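Arginase (Medicago truncatula, PDB 6VSS) hydrolyses L-arginine to urea and L-ornithine with two manganese ions per subunit, and also converts agmatine to putrescine. Local coordinates at the interface of chains A and B. Residues are numbered along the deposited sequence; one frame, centred on the assembly and turned at random. Chains: chain A/B, Arginase.

The interface of chains A and B. Residues chain A 42, 45-46, 116; chain B 35, 120, 123, 127.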
loop_
_atom_site.group_PDB
_atom_site.type_symbol
_atom_site.label_atom_id
_atom_site.label_comp_id
_atom_site.label_asym_id
_atom_site.label_seq_id
_atom_site.Cartn_x
_atom_site.Cartn_y
_atom_site.Cartn_z
ATOM N N PHE A 42 39.121 -5.486 -4.780
ATOM C CA PHE A 42 38.335 -4.260 -5.113
ATOM C C PHE A 42 38.168 -3.346 -3.871
ATOM O O PHE A 42 38.368 -2.122 -3.930
ATOM C CB PHE A 42 37.038 -4.661 -5.799
ATOM C CG PHE A 42 36.153 -3.508 -6.169
ATOM C CD1 PHE A 42 36.348 -2.821 -7.361
ATOM C CD2 PHE A 42 35.089 -3.147 -5.371
ATOM C CE1 PHE A 42 35.509 -1.790 -7.752
ATOM C CE2 PHE A 42 34.298 -2.056 -5.718
ATOM C CZ PHE A 42 34.481 -1.406 -6.925
ATOM N N GLU A 45 41.552 -1.641 -3.149
ATOM C CA GLU A 45 41.883 -0.478 -4.024
ATOM C C GLU A 45 40.992 0.730 -3.649
ATOM O O GLU A 45 41.434 1.865 -3.674
ATOM C CB GLU A 45 41.695 -0.876 -5.480
ATOM C CG GLU A 45 42.847 -1.657 -6.070
ATOM C CD GLU A 45 44.204 -1.063 -5.778
ATOM O OE1 GLU A 45 44.388 0.143 -6.023
ATOM O OE2 GLU A 45 45.072 -1.819 -5.286
ATOM N N ARG A 46 39.740 0.482 -3.287
ATOM C CA ARG A 46 38.748 1.505 -2.879
ATOM C C ARG A 46 39.164 2.101 -1.533
ATOM O O ARG A 46 39.112 3.349 -1.381
ATOM C CB ARG A 46 37.349 0.880 -2.833
ATOM C CG ARG A 46 36.735 0.672 -4.209
ATOM C CD ARG A 46 36.278 1.962 -4.861
ATOM N NE ARG A 46 35.184 2.578 -4.126
ATOM C CZ ARG A 46 34.875 3.859 -4.152
ATOM N NH1 ARG A 46 35.591 4.714 -4.860
ATOM N NH2 ARG A 46 33.853 4.292 -3.455
ATOM N N VAL A 116 33.249 3.193 0.926
ATOM C CA VAL A 116 34.238 2.228 0.375
ATOM C C VAL A 116 33.569 1.366 -0.678
ATOM O O VAL A 116 34.019 1.400 -1.847
ATOM C CB VAL A 116 34.856 1.387 1.485
ATOM C CG1 VAL A 116 35.972 0.533 0.921
ATOM C CG2 VAL A 116 35.353 2.322 2.578
ATOM N N VAL B 35 40.950 1.025 -9.617
ATOM C CA VAL B 35 39.593 0.573 -9.159
ATOM C C VAL B 35 38.863 -0.125 -10.320
ATOM O O VAL B 35 38.138 -1.112 -10.065
ATOM C CB VAL B 35 38.771 1.756 -8.618
ATOM C CG1 VAL B 35 37.321 1.404 -8.350
ATOM C CG2 VAL B 35 39.429 2.326 -7.382
ATOM N N PRO B 120 30.224 -2.739 -10.660
ATOM C CA PRO B 120 30.014 -1.842 -9.514
ATOM C C PRO B 120 30.028 -0.353 -9.922
ATOM O O PRO B 120 30.928 0.424 -9.600
ATOM C CB PRO B 120 31.143 -2.316 -8.577
ATOM C CG PRO B 120 32.275 -2.629 -9.540
ATOM C CD PRO B 120 31.591 -3.265 -10.722
ATOM N N GLU B 123 30.480 2.588 -7.263
ATOM C CA GLU B 123 31.835 2.637 -6.670
ATOM C C GLU B 123 32.780 3.254 -7.708
ATOM O O GLU B 123 33.559 4.091 -7.327
ATOM C CB GLU B 123 32.268 1.233 -6.248
ATOM C CG GLU B 123 31.504 0.657 -5.053
ATOM C CD GLU B 123 30.127 0.020 -5.312
ATOM O OE1 GLU B 123 29.678 -0.039 -6.464
ATOM O OE2 GLU B 123 29.481 -0.415 -4.338
ATOM N N CYS B 127 34.709 7.459 -7.909
ATOM C CA CYS B 127 36.170 7.727 -8.067
ATOM C C CYS B 127 36.326 8.912 -9.017
ATOM O O CYS B 127 37.481 9.225 -9.440
ATOM C CB CYS B 127 36.936 6.540 -8.665
ATOM S SG CYS B 127 36.914 5.033 -7.656
#
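A:Phe42 points its ring into chain B between B:Val35, B:Pro120 and B:Glu123, at a two-fold subunit interface of the hexameric plant arginase, a ureohydrolase. Helix 25-57 of chain A here meets its own counterpart and the short helix 121-125 of chain B. Apolar packing centres on the rim of the A:Phe42 ring. A chi1 of 179° swings the ring away from its own backbone N toward B:Glu123 and B:Pro120, and A:Phe42 CZ lies 3.5 Å from B:Glu123 CB, which sits at the edge in the ring plane. A:Phe42 CZ also meets the proline ring at B:Pro120 CG, 3.6 Å away, while A:Phe42 CE1 packs against B:Val35 CG1 at 3.7 Å. The B:Val35 CG1 methyl also touches the aliphatic A:Arg46 CD (3.7 Å), and A:Arg46 CG lies over one face of the phenylalanine within chain A. Polar anchoring comes from A:Arg46. A:Arg46 NE donates to the backbone carbonyl A:Val116 O (2.8 Å) in the carbonyl plane, tying the guanidinium to strand 113-118 of its own subunit. Across the interface, the carbonyl oxygen B:Glu123 O lies above one guanidinium face, 3.4 Å from A:Arg46 CZ, and A:Arg46 NH1 approaches the thiol sulfur B:Cys127 SG at 3.1 Å. The B:Glu123 carboxylate turns away, with no contact between the opposite charges. A leucine in place of A:Arg46 would probably leave A:Val116 O without this donor and open a gap beside B:Cys127.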